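Local atomic coordinates of probable M18 family aminopeptidase 1 (Thermotoga maritima, PDB entry 2GLF), a protein that probably acts as a metal-dependent aminopeptidase, cleaving single residues from the amino ends of peptides. Residues Glu25-Ala30 with Phe231-Val236; Glu17-Glu22 with Ala434-Thr439. All blocks are in the same frame, centred on the assembly; numbering follows the deposited sequence.

Contact 1: residues Glu25-Ala30 with Phe231-Val236; sequences EFMSKA and FSPREV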
# COMPACT_ATOMS: atom_id res chain seq x y z
N GLU A 25 13.84 52.81 -0.63
CA GLU A 25 14.05 53.50 -1.91
C GLU A 25 14.99 52.64 -2.75
O GLU A 25 14.70 52.30 -3.89
CB GLU A 25 14.66 54.88 -1.69
CG GLU A 25 13.72 55.88 -1.03
CD GLU A 25 12.53 56.22 -1.91
OE1 GLU A 25 11.62 56.95 -1.43
OE2 GLU A 25 12.49 55.77 -3.07
N PHE A 26 16.14 52.30 -2.17
CA PHE A 26 17.13 51.47 -2.83
C PHE A 26 16.46 50.20 -3.34
O PHE A 26 16.65 49.80 -4.48
CB PHE A 26 18.22 51.10 -1.82
CG PHE A 26 19.29 50.21 -2.38
CD1 PHE A 26 20.16 50.67 -3.37
CD2 PHE A 26 19.46 48.91 -1.90
CE1 PHE A 26 21.17 49.85 -3.86
CE2 PHE A 26 20.46 48.08 -2.38
CZ PHE A 26 21.33 48.55 -3.37
N MSE A 27 15.67 49.58 -2.47
CA MSE A 27 14.98 48.33 -2.78
C MSE A 27 14.02 48.42 -3.97
O MSE A 27 13.86 47.45 -4.71
CB MSE A 27 14.23 47.84 -1.54
CG MSE A 27 14.39 46.35 -1.28
SE MSE A 27 16.25 45.73 -1.34
CE MSE A 27 17.10 47.27 -0.58
N SER A 28 13.38 49.56 -4.15
CA SER A 28 12.46 49.72 -5.26
C SER A 28 13.23 49.82 -6.57
O SER A 28 12.64 49.76 -7.64
CB SER A 28 11.61 50.98 -5.10
OG SER A 28 12.31 52.12 -5.56
N LYS A 29 14.54 49.98 -6.49
CA LYS A 29 15.36 50.11 -7.69
C LYS A 29 16.24 48.88 -7.95
O LYS A 29 16.75 48.70 -9.06
CB LYS A 29 16.23 51.37 -7.59
CG LYS A 29 15.44 52.65 -7.31
CD LYS A 29 16.35 53.87 -7.19
CE LYS A 29 16.97 54.24 -8.53
NZ LYS A 29 17.93 55.39 -8.43
N ALA A 30 16.41 48.03 -6.94
CA ALA A 30 17.25 46.84 -7.08
C ALA A 30 16.49 45.51 -7.10
O ALA A 30 16.48 44.77 -6.11
CB ALA A 30 18.29 46.84 -5.96
N PHE A 231 5.46 43.75 -6.77
CA PHE A 231 5.21 44.27 -5.43
C PHE A 231 6.31 45.25 -5.06
O PHE A 231 7.49 44.96 -5.26
CB PHE A 231 5.23 43.15 -4.40
CG PHE A 231 4.41 41.95 -4.77
CD1 PHE A 231 4.57 40.75 -4.08
CD2 PHE A 231 3.48 42.00 -5.80
CE1 PHE A 231 3.82 39.64 -4.40
CE2 PHE A 231 2.72 40.89 -6.12
CZ PHE A 231 2.89 39.70 -5.42
N SER A 232 5.95 46.41 -4.52
CA SER A 232 6.96 47.38 -4.10
C SER A 232 7.18 47.32 -2.59
O SER A 232 6.30 46.90 -1.83
CB SER A 232 6.55 48.79 -4.51
OG SER A 232 6.86 49.01 -5.88
N PRO A 233 8.37 47.73 -2.13
CA PRO A 233 8.62 47.69 -0.68
C PRO A 233 7.57 48.48 0.09
O PRO A 233 7.20 49.58 -0.33
CB PRO A 233 10.02 48.29 -0.56
CG PRO A 233 10.66 47.92 -1.88
CD PRO A 233 9.56 48.21 -2.86
N ARG A 234 7.09 47.93 1.20
CA ARG A 234 6.08 48.58 2.03
C ARG A 234 6.22 48.28 3.51
O ARG A 234 6.74 47.23 3.89
CB ARG A 234 4.68 48.15 1.59
CG ARG A 234 4.30 48.59 0.20
CD ARG A 234 4.19 50.10 0.15
NE ARG A 234 3.00 50.57 0.84
CZ ARG A 234 1.76 50.29 0.45
NH1 ARG A 234 1.57 49.53 -0.62
NH2 ARG A 234 0.72 50.75 1.12
N GLU A 235 5.77 49.21 4.34
CA GLU A 235 5.80 49.03 5.79
C GLU A 235 4.80 47.91 6.02
O GLU A 235 3.86 47.75 5.25
CB GLU A 235 5.27 50.26 6.52
CG GLU A 235 6.11 51.51 6.45
CD GLU A 235 5.50 52.62 7.29
OE1 GLU A 235 4.39 53.08 6.96
OE2 GLU A 235 6.12 53.02 8.30
N VAL A 236 5.00 47.14 7.09
CA VAL A 236 4.07 46.05 7.37
C VAL A 236 3.66 46.03 8.83
O VAL A 236 4.46 46.32 9.72
CB VAL A 236 4.69 44.68 6.98
CG1 VAL A 236 3.67 43.58 7.16
CG2 VAL A 236 5.17 44.71 5.54
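Pro233, just ahead of strand 234-236, brings its chain against helix 13-29 at Met27 and Ser28, and the nearest alpha carbons, Ser28 CA and Ser232 CA, are 6.1 Å apart. This is loop-on-helix packing in the M18 aminopeptidase fold. The loop connects strand 223-229 of the six-stranded antiparallel sheet to the small three-stranded sheet that begins with strand 234-236. No hydrogen bond joins the two segments, and the contact is apolar and small. The proline ring does the touching. Its CG lies 3.6 Å from Met27 CB, and the two side chains meet at a slant. The same CG is 3.9 Å from Ser28 N. Pro233 CD sits beside Ser28 CB at 4.1 Å. Met27 is a selenomethionine. A bend at chi2 (49°) helps carry SE away from the proline, so that CB and CG are the atoms that face it. Met27 also packs on Arg251 of helix 248-263, and its side chain is about 12 Å from a bound manganese ion. Phe231, at the start of the loop, meets Phe231 of the second subunit, so this connection also borders the subunit interface. Replacing Pro233 with a glycine would remove the ring and probably leave a gap beside Met27 CB, with the loop freer to move off the helix. Ser28 turns its hydroxyl back to its own helix: OG donates to Glu25 O at 2.9 Å, in the carbonyl plane and on a lone pair, with a C=O...OG angle of 138°.

Contact 2: residues Glu17-Glu22 with Ala434-Thr439; sequences EAFSKE and ADLFET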
# COMPACT_ATOMS: atom_id res chain seq x y z
N GLU A 17 13.16 54.71 11.42
CA GLU A 17 12.25 55.12 10.36
C GLU A 17 13.00 55.73 9.18
O GLU A 17 12.79 55.34 8.03
CB GLU A 17 11.23 56.13 10.89
CG GLU A 17 9.99 55.49 11.44
CD GLU A 17 9.33 54.60 10.43
OE1 GLU A 17 9.02 55.09 9.32
OE2 GLU A 17 9.12 53.40 10.73
N ALA A 18 13.86 56.69 9.49
CA ALA A 18 14.64 57.36 8.46
C ALA A 18 15.44 56.34 7.65
O ALA A 18 15.37 56.33 6.43
CB ALA A 18 15.59 58.37 9.09
N PHE A 19 16.16 55.48 8.36
CA PHE A 19 16.99 54.47 7.73
C PHE A 19 16.20 53.44 6.92
O PHE A 19 16.70 52.93 5.91
CB PHE A 19 17.83 53.73 8.77
CG PHE A 19 18.92 52.90 8.17
CD1 PHE A 19 20.05 53.50 7.62
CD2 PHE A 19 18.80 51.52 8.09
CE1 PHE A 19 21.03 52.74 6.99
CE2 PHE A 19 19.77 50.75 7.47
CZ PHE A 19 20.89 51.37 6.92
N SER A 20 14.99 53.13 7.36
CA SER A 20 14.16 52.16 6.65
C SER A 20 13.62 52.82 5.39
O SER A 20 13.46 52.17 4.35
CB SER A 20 13.00 51.69 7.52
OG SER A 20 12.06 52.73 7.74
N LYS A 21 13.35 54.12 5.47
CA LYS A 21 12.86 54.83 4.31
C LYS A 21 13.94 54.86 3.23
O LYS A 21 13.64 54.75 2.04
CB LYS A 21 12.43 56.25 4.69
CG LYS A 21 11.02 56.33 5.23
CD LYS A 21 10.49 57.76 5.20
CE LYS A 21 8.97 57.82 5.35
NZ LYS A 21 8.48 57.28 6.64
N GLU A 22 15.19 54.99 3.66
CA GLU A 22 16.31 55.02 2.74
C GLU A 22 16.53 53.64 2.11
O GLU A 22 16.86 53.52 0.92
CB GLU A 22 17.56 55.48 3.48
CG GLU A 22 17.47 56.93 3.94
CD GLU A 22 18.41 57.26 5.09
OE1 GLU A 22 18.49 58.45 5.46
OE2 GLU A 22 19.05 56.33 5.63
N ALA A 434 13.81 47.53 12.87
CA ALA A 434 14.79 47.61 13.95
C ALA A 434 16.03 46.77 13.63
O ALA A 434 17.16 47.20 13.87
CB ALA A 434 14.17 47.16 15.27
N ASP A 435 15.83 45.57 13.08
CA ASP A 435 16.96 44.72 12.75
C ASP A 435 17.73 45.30 11.58
O ASP A 435 18.97 45.29 11.56
CB ASP A 435 16.50 43.29 12.44
CG ASP A 435 15.96 42.56 13.66
OD1 ASP A 435 16.42 42.83 14.79
OD2 ASP A 435 15.07 41.69 13.50
N LEU A 436 17.01 45.81 10.59
CA LEU A 436 17.63 46.40 9.42
C LEU A 436 18.70 47.40 9.89
O LEU A 436 19.86 47.33 9.47
CB LEU A 436 16.56 47.12 8.59
CG LEU A 436 16.83 47.67 7.18
CD1 LEU A 436 16.54 49.15 7.18
CD2 LEU A 436 18.25 47.39 6.73
N PHE A 437 18.28 48.30 10.77
CA PHE A 437 19.16 49.33 11.33
C PHE A 437 20.29 48.75 12.15
O PHE A 437 21.46 49.08 11.95
CB PHE A 437 18.34 50.27 12.21
CG PHE A 437 19.10 51.48 12.69
CD1 PHE A 437 19.47 52.49 11.79
CD2 PHE A 437 19.44 51.62 14.03
CE1 PHE A 437 20.15 53.62 12.23
CE2 PHE A 437 20.13 52.74 14.48
CZ PHE A 437 20.48 53.74 13.57
N GLU A 438 19.95 47.87 13.08
CA GLU A 438 20.96 47.30 13.94
C GLU A 438 22.02 46.52 13.18
O GLU A 438 23.17 46.42 13.63
CB GLU A 438 20.32 46.40 14.99
CG GLU A 438 21.25 46.11 16.16
CD GLU A 438 21.66 47.37 16.91
OE1 GLU A 438 22.50 47.27 17.83
OE2 GLU A 438 21.14 48.45 16.59
N THR A 439 21.65 45.98 12.03
CA THR A 439 22.60 45.23 11.21
C THR A 439 23.64 46.24 10.74
O THR A 439 24.85 46.01 10.84
CB THR A 439 21.92 44.59 10.00
OG1 THR A 439 21.08 43.52 10.45
CG2 THR A 439 22.96 44.05 9.02
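The CD2 and CE2 atoms of the Phe19 ring overlap the methyl end of Leu436. Phe19 CD2 is 3.4 Å from Leu436 CD1, and Phe19 CE2 is 3.8 Å from Leu436 CD2. Both leucine methyls therefore meet the same ring, and the side chains run at a slant to each other. Phe437 comes in next to the leucine. Its CD1 reaches Phe19 CB at 3.7 Å and lies close to Phe19 CG as well. The two rings form an offset edge-to-face pair, with the edge of Phe437 toward the face of Phe19. Their centroids are 5.6 Å apart and their planes stand at 72°. Phe19 holds CG anti to its backbone N (chi1 -167°), which carries the ring out from its helix toward the other one. The setting is a nearly perpendicular helix-helix crossing in the M18 fold, between helix 13-29 near the start of the chain and helix 433-449 at its end. The axes of the short segments approach to 9.2 Å at an angle of 88°, so the contact is confined to the crossing point. All four touching residues are buried. Tyr440 stacks on the Phe19 ring, and Leu436 also packs on Thr256 of helix 248-263. Ser20 gives its backbone side to the leucine, with Ser20 CA 3.9 Å from Leu436 CD1. Its hydroxyl is satisfied within its own helix: OG donates to Glu17 O at 2.7 Å, tilted out of the carbonyl plane. Glu17 O thus takes two donors, Ser20 OG and the backbone Lys21 N.

How the contacts relate
Both contacts use helix 13-29, about two turns apart, and their centres are 13 Å from each other. Contact 2 is buried and aromatic, and ties this helix to the helix at the end of the chain. Contact 1 is smaller and only partly buried. There the partner is a loop beside the second subunit, and the touching group is a single proline ring, not a pair of phenylalanines. In sequence, both segments of contact 1 fall between the two that meet in contact 2. The two also touch: Glu235 OE2 lies 3.7 Å from Glu17 OE1. Lys433 forms salt bridges with both glutamates, which probably offsets their like charges.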